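Local structure of dally-like, isoform A (Drosophila melanogaster, 6XTZ) at residues T47-T50 against Y51-T55; V220-N223 against A224-G228; W269-F272 against A273-M276. The protein is a glypican of the cell surface, probably a heparan sulfate proteoglycan, that binds Wnt and Hedgehog proteins and shields the palmitoleate lipid of Wnt for signalling at a distance. The protein carries 5 engineered substitutions. All coordinates share one frame; numbering follows the deposited sequence.

Contact 1 of 3, residues T47-T50 against Y51-T55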
loop_
_atom_site.group_PDB
_atom_site.type_symbol
_atom_site.label_atom_id
_atom_site.label_comp_id
_atom_site.label_asym_id
_atom_site.label_seq_id
_atom_site.Cartn_x
_atom_site.Cartn_y
_atom_site.Cartn_z
ATOM N N THR A 47 43.425 23.246 4.064
ATOM C CA THR A 47 41.996 23.136 4.312
ATOM C C THR A 47 41.650 23.876 5.595
ATOM O O THR A 47 42.489 24.022 6.488
ATOM C CB THR A 47 41.550 21.672 4.420
ATOM O OG1 THR A 47 40.185 21.618 4.854
ATOM C CG2 THR A 47 42.424 20.921 5.415
ATOM N N CYS A 48 40.406 24.341 5.679
ATOM C CA CYS A 48 39.925 25.046 6.860
ATOM C C CYS A 48 39.297 24.117 7.888
ATOM O O CYS A 48 38.779 24.596 8.901
ATOM C CB CYS A 48 38.910 26.123 6.462
ATOM S SG CYS A 48 39.576 27.429 5.418
ATOM N N CYS A 49 39.333 22.809 7.658
ATOM C CA CYS A 49 38.716 21.835 8.544
ATOM C C CYS A 49 39.771 20.901 9.114
ATOM O O CYS A 49 40.736 20.543 8.431
ATOM C CB CYS A 49 37.650 21.020 7.806
ATOM S SG CYS A 49 36.193 21.973 7.354
ATOM N N THR A 50 39.580 20.512 10.368
ATOM C CA THR A 50 40.403 19.500 11.008
ATOM C C THR A 50 39.701 18.148 10.936
ATOM O O THR A 50 38.558 18.034 10.490
ATOM C CB THR A 50 40.696 19.874 12.462
ATOM O OG1 THR A 50 39.478 19.844 13.216
ATOM C CG2 THR A 50 41.296 21.271 12.541
ATOM N N TYR A 51 40.411 17.113 11.387
ATOM C CA TYR A 51 39.833 15.774 11.409
ATOM C C TYR A 51 38.656 15.695 12.374
ATOM O O TYR A 51 37.677 14.986 12.110
ATOM C CB TYR A 51 40.907 14.755 11.787
ATOM C CG TYR A 51 40.484 13.310 11.658
ATOM C CD1 TYR A 51 40.700 12.607 10.480
ATOM C CD2 TYR A 51 39.893 12.639 12.722
ATOM C CE1 TYR A 51 40.327 11.281 10.362
ATOM C CE2 TYR A 51 39.519 11.316 12.613
ATOM C CZ TYR A 51 39.738 10.641 11.431
ATOM O OH TYR A 51 39.365 9.323 11.322
ATOM N N ASN A 52 38.731 16.415 13.497
ATOM C CA ASN A 52 37.634 16.387 14.459
ATOM C C ASN A 52 36.435 17.185 13.964
ATOM O O ASN A 52 35.287 16.806 14.215
ATOM C CB ASN A 52 38.110 16.916 15.811
ATOM C CG ASN A 52 39.155 16.023 16.452
ATOM O OD1 ASN A 52 39.059 14.796 16.393
ATOM N ND2 ASN A 52 40.162 16.636 17.064
ATOM N N MET A 53 36.675 18.298 13.266
ATOM C CA MET A 53 35.566 19.049 12.684
ATOM C C MET A 53 34.846 18.225 11.627
ATOM O O MET A 53 33.613 18.240 11.546
ATOM C CB MET A 53 36.074 20.359 12.084
ATOM C CG MET A 53 36.625 21.338 13.100
ATOM S SD MET A 53 37.421 22.736 12.294
ATOM C CE MET A 53 36.080 23.354 11.280
ATOM N N GLU A 54 35.604 17.493 10.809
ATOM C CA GLU A 54 35.001 16.659 9.776
ATOM C C GLU A 54 34.175 15.535 10.387
ATOM O O GLU A 54 33.090 15.213 9.888
ATOM C CB GLU A 54 36.090 16.094 8.867
ATOM C CG GLU A 54 35.564 15.345 7.662
ATOM C CD GLU A 54 36.663 14.654 6.885
ATOM O OE1 GLU A 54 37.606 14.132 7.518
ATOM O OE2 GLU A 54 36.585 14.634 5.640
ATOM N N THR A 55 34.669 14.927 11.468
ATOM C CA THR A 55 33.938 13.832 12.098
ATOM C C THR A 55 32.625 14.316 12.699
ATOM O O THR A 55 31.591 13.650 12.561
ATOM C CB THR A 55 34.805 13.163 13.166
ATOM O OG1 THR A 55 36.015 12.681 12.567
ATOM C CG2 THR A 55 34.064 11.997 13.804
#

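Contact 2 of 3, residues V220-N223 against A224-G228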
loop_
_atom_site.group_PDB
_atom_site.type_symbol
_atom_site.label_atom_id
_atom_site.label_comp_id
_atom_site.label_asym_id
_atom_site.label_seq_id
_atom_site.Cartn_x
_atom_site.Cartn_y
_atom_site.Cartn_z
ATOM N N VAL A 220 16.574 -0.232 8.100
ATOM C CA VAL A 220 17.749 -0.217 7.237
ATOM C C VAL A 220 18.570 1.027 7.552
ATOM O O VAL A 220 18.110 2.155 7.346
ATOM C CB VAL A 220 17.353 -0.256 5.754
ATOM C CG1 VAL A 220 18.587 -0.428 4.882
ATOM C CG2 VAL A 220 16.354 -1.375 5.502
ATOM N N ARG A 221 19.787 0.820 8.046
ATOM C CA ARG A 221 20.683 1.914 8.380
ATOM C C ARG A 221 21.502 2.328 7.165
ATOM O O ARG A 221 21.772 1.523 6.269
ATOM C CB ARG A 221 21.621 1.517 9.521
ATOM C CG ARG A 221 20.916 1.134 10.810
ATOM C CD ARG A 221 21.915 0.687 11.866
ATOM N NE ARG A 221 21.270 0.350 13.131
ATOM C CZ ARG A 221 20.817 -0.860 13.440
ATOM N NH1 ARG A 221 20.243 -1.075 14.616
ATOM N NH2 ARG A 221 20.935 -1.857 12.574
ATOM N N LEU A 222 21.893 3.597 7.142
ATOM C CA LEU A 222 22.795 4.079 6.108
ATOM C C LEU A 222 24.164 3.427 6.263
ATOM O O LEU A 222 24.599 3.103 7.371
ATOM C CB LEU A 222 22.920 5.600 6.179
ATOM C CG LEU A 222 21.602 6.367 6.056
ATOM C CD1 LEU A 222 21.834 7.866 6.168
ATOM C CD2 LEU A 222 20.911 6.028 4.748
ATOM N N ASN A 223 24.841 3.219 5.138
ATOM C CA ASN A 223 26.147 2.576 5.138
ATOM C C ASN A 223 27.261 3.619 5.124
ATOM O O ASN A 223 27.028 4.820 4.966
ATOM C CB ASN A 223 26.281 1.616 3.948
ATOM C CG ASN A 223 26.013 2.286 2.613
ATOM O OD1 ASN A 223 26.401 3.432 2.380
ATOM N ND2 ASN A 223 25.344 1.566 1.721
ATOM N N ALA A 224 28.495 3.133 5.288
ATOM C CA ALA A 224 29.650 4.023 5.349
ATOM C C ALA A 224 29.856 4.781 4.045
ATOM O O ALA A 224 30.293 5.938 4.067
ATOM C CB ALA A 224 30.904 3.229 5.704
ATOM N N ASP A 225 29.547 4.158 2.904
ATOM C CA ASP A 225 29.700 4.852 1.629
ATOM C C ASP A 225 28.772 6.054 1.531
ATOM O O ASP A 225 29.104 7.043 0.865
ATOM C CB ASP A 225 29.451 3.893 0.465
ATOM C CG ASP A 225 30.559 2.868 0.308
ATOM O OD1 ASP A 225 31.523 2.901 1.102
ATOM O OD2 ASP A 225 30.468 2.030 -0.613
ATOM N N CYS A 226 27.609 5.993 2.185
ATOM C CA CYS A 226 26.705 7.138 2.184
ATOM C C CYS A 226 27.277 8.294 2.990
ATOM O O CYS A 226 27.150 9.457 2.591
ATOM C CB CYS A 226 25.336 6.736 2.734
ATOM S SG CYS A 226 24.333 8.143 3.273
ATOM N N THR A 227 27.900 7.993 4.132
ATOM C CA THR A 227 28.455 9.047 4.976
ATOM C C THR A 227 29.477 9.882 4.218
ATOM O O THR A 227 29.472 11.114 4.313
ATOM C CB THR A 227 29.086 8.438 6.229
ATOM O OG1 THR A 227 28.126 7.612 6.897
ATOM C CG2 THR A 227 29.549 9.535 7.178
ATOM N N GLY A 228 30.347 9.233 3.442
ATOM C CA GLY A 228 31.369 9.971 2.716
ATOM C C GLY A 228 30.788 10.933 1.698
ATOM O O GLY A 228 31.146 12.114 1.664
#

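Contact 3 of 3, residues W269-F272 against A273-M276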
loop_
_atom_site.group_PDB
_atom_site.type_symbol
_atom_site.label_atom_id
_atom_site.label_comp_id
_atom_site.label_asym_id
_atom_site.label_seq_id
_atom_site.Cartn_x
_atom_site.Cartn_y
_atom_site.Cartn_z
ATOM N N TRP A 269 6.249 0.192 -5.225
ATOM C CA TRP A 269 5.308 1.046 -4.508
ATOM C C TRP A 269 4.392 1.780 -5.479
ATOM O O TRP A 269 3.199 1.961 -5.206
ATOM C CB TRP A 269 6.069 2.038 -3.628
ATOM C CG TRP A 269 5.199 2.866 -2.726
ATOM C CD1 TRP A 269 4.684 4.101 -2.990
ATOM C CD2 TRP A 269 4.755 2.521 -1.407
ATOM N NE1 TRP A 269 3.944 4.546 -1.920
ATOM C CE2 TRP A 269 3.970 3.593 -0.936
ATOM C CE3 TRP A 269 4.945 1.408 -0.580
ATOM C CZ2 TRP A 269 3.375 3.585 0.325
ATOM C CZ3 TRP A 269 4.354 1.403 0.671
ATOM C CH2 TRP A 269 3.578 2.485 1.111
ATOM N N GLU A 270 4.933 2.203 -6.624
ATOM C CA GLU A 270 4.099 2.804 -7.658
ATOM C C GLU A 270 3.115 1.790 -8.228
ATOM O O GLU A 270 1.954 2.125 -8.487
ATOM C CB GLU A 270 4.973 3.392 -8.766
ATOM C CG GLU A 270 5.815 4.580 -8.329
ATOM C CD GLU A 270 6.535 5.241 -9.487
ATOM O OE1 GLU A 270 6.338 4.804 -10.639
ATOM O OE2 GLU A 270 7.301 6.197 -9.246
ATOM N N ASN A 271 3.561 0.547 -8.431
ATOM C CA ASN A 271 2.643 -0.499 -8.874
ATOM C C ASN A 271 1.554 -0.741 -7.838
ATOM O O ASN A 271 0.393 -0.980 -8.188
ATOM C CB ASN A 271 3.404 -1.795 -9.158
ATOM C CG ASN A 271 4.365 -1.668 -10.325
ATOM O OD1 ASN A 271 4.225 -0.785 -11.169
ATOM N ND2 ASN A 271 5.344 -2.561 -10.381
ATOM N N PHE A 272 1.914 -0.685 -6.552
ATOM C CA PHE A 272 0.920 -0.815 -5.493
ATOM C C PHE A 272 -0.099 0.316 -5.551
ATOM O O PHE A 272 -1.304 0.083 -5.403
ATOM C CB PHE A 272 1.610 -0.847 -4.127
ATOM C CG PHE A 272 0.693 -0.536 -2.977
ATOM C CD1 PHE A 272 -0.147 -1.509 -2.461
ATOM C CD2 PHE A 272 0.676 0.728 -2.407
ATOM C CE1 PHE A 272 -0.989 -1.228 -1.401
ATOM C CE2 PHE A 272 -0.167 1.017 -1.349
ATOM C CZ PHE A 272 -1.003 0.038 -0.848
ATOM N N ALA A 273 0.365 1.551 -5.761
ATOM C CA ALA A 273 -0.550 2.686 -5.802
ATOM C C ALA A 273 -1.465 2.619 -7.018
ATOM O O ALA A 273 -2.635 3.012 -6.944
ATOM C CB ALA A 273 0.233 3.997 -5.794
ATOM N N MET A 274 -0.951 2.132 -8.149
ATOM C CA MET A 274 -1.779 2.025 -9.345
ATOM C C MET A 274 -2.797 0.901 -9.209
ATOM O O MET A 274 -3.933 1.025 -9.680
ATOM C CB MET A 274 -0.900 1.816 -10.579
ATOM C CG MET A 274 -0.047 3.022 -10.940
ATOM S SD MET A 274 0.909 2.809 -12.457
ATOM C CE MET A 274 1.985 1.454 -11.996
ATOM N N ALA A 275 -2.413 -0.201 -8.564
ATOM C CA ALA A 275 -3.359 -1.289 -8.350
ATOM C C ALA A 275 -4.405 -0.912 -7.308
ATOM O O ALA A 275 -5.569 -1.317 -7.416
ATOM C CB ALA A 275 -2.615 -2.558 -7.940
ATOM N N MET A 276 -4.012 -0.137 -6.293
ATOM C CA MET A 276 -4.978 0.337 -5.306
ATOM C C MET A 276 -6.010 1.257 -5.941
ATOM O O MET A 276 -7.194 1.211 -5.588
ATOM C CB MET A 276 -4.260 1.056 -4.164
ATOM C CG MET A 276 -3.589 0.128 -3.178
ATOM S SD MET A 276 -4.751 -0.715 -2.091
ATOM C CE MET A 276 -5.341 0.656 -1.106
#

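Contact 1 of 3, residues T47-T50 against Y51-T55
Thr-50 and Met-53 form a capping box at the start of helix 51-110, where a cysteine-rich loop of the glypican core runs into the helix. Thr-50 is the N-cap. Its OG1 accepts a hydrogen bond from Met-53 N at 3.2 Å, and the bond is nearly straight, with an N-H...O angle of 163°. A chi1 of 66° sets OG1 between the backbone N and the carbonyl carbon of Thr-50, which turns the hydroxyl in over the first turn. The Met-53 side chain comes back across the cap. Its SD lies 3.6 Å from Thr-50 N and takes a weak hydrogen bond from it. An i to i+4 backbone bond runs from Glu-54 N to Thr-50 O at 3.0 Å.

Two disulfides tie down the loop: Cys-48 is joined to Cys-10, and Cys-49 to Cys-239. Thr-47 OG1 accepts from Cys-49 N at 3.2 Å, an ST turn just ahead of the cap. Glu-54 turns its carboxylate to the backbone N atoms of Arg-38, Tyr-39 and Cys-40, so both of its oxygens are satisfied. Further into the helix, Tyr-51 O accepts from both the N and the OG1 of Thr-55, from opposite faces of its carbonyl plane. The bend of Met-53 at chi3 (57°) brings its CE to 3.8 Å from Cys-48 O and 4.2 Å from Cys-49 SG.

Contact 2 of 3, residues V220-N223 against A224-G228
Cys-226 N is held by two oxygens of Asn-223, the N-cap residue of helix 224-234. The stronger bond goes to the side chain: Asn-223 OD1 accepts from Cys-226 N at 2.8 Å. The donor lies nearly in line with the side-chain C=O, at a C=O...N angle of 170°, although the N-H itself is less well aimed, at 140°. The second bond, from Cys-226 N to Asn-223 O at 3.1 Å, is weak and strongly bent. Thr-227 N also gives Asn-223 O a weak bond, at 3.4 Å. Of the three bonds, the side-chain one alone is not weak. With chi1 at 55°, the amide of Asn-223 folds forward over the first turn, and OD1 also rests 3.6 Å from Asp-225 CB.

On the buried side, Leu-222 CD1 packs against Cys-226 SG at 3.8 Å. That sulfur is joined to Cys-258 in a disulfide, so the leucine lies against the bridge. The other end of the Asn-223 amide, ND2, is hydrogen-bonded to Pro-510 O. This helix start borders two helices: Asn-223 touches Gln-515 of helix 513-538, and Leu-222 packs on Arg-62 and Leu-65 of helix 51-110.

Contact 3 of 3, residues W269-F272 against A273-M276
Residues 269-276 make two turns in the middle of helix 263-283, near the centre of the elongated helical glypican core. The main side-chain contact is between Phe-272 and Met-276, one turn apart, which lie side by side and point the same way. Met-276 CG sits over one face of the Phe-272 ring in a CH-pi contact, 3.7 Å from the centroid and 24° off the ring normal. Of the ring atoms CE1 is nearest to CG, at 3.4 Å. The bend at chi2 (-74°) turns SD back toward the ring. This SD is 4.6 Å from the centroid and approaches obliquely, a Met-aromatic contact.

Regular helical bonds link the two turns, such as Met-276 N to Phe-272 O at 2.9 Å. On a more exposed side, Met-274 CE meets Asn-271 OD1 at 3.3 Å, while Asn-271 ND2 is hydrogen-bonded to Glu-268 OE1. Glu-270 makes a salt bridge with Lys-458.

Several helices pack on the buried side. Phe-272 rests on Ala-206 and Ala-210 of helix 185-216, and both Phe-272 and Met-276 touch Leu-533 of helix 513-538. Helix 441-455 adds Ile-449 and Val-453 against Met-276. Trp-269 reaches Met-76 and Leu-80 of helix 51-110.

Overall arrangement
The three contacts follow one another along the chain, each a local contact between residues close in sequence. Contacts 1 and 2 are helix N-caps, whereas contact 3 lies inside a helix. The centres of contacts 1 and 2 are about 19 Å apart, on the same side of the chain's centre. Contact 3 is about 28 Å from contact 2 and 45 Å from contact 1, centre to centre. Helix 51-110 is common to all three: it starts in contact 1 and is touched by side chains of contacts 2 and 3. Helix 513-538 also borders contacts 2 and 3. The series thus runs from a disulfide-rich end into the helical body, which also holds the palmitoleoyl serine pocket.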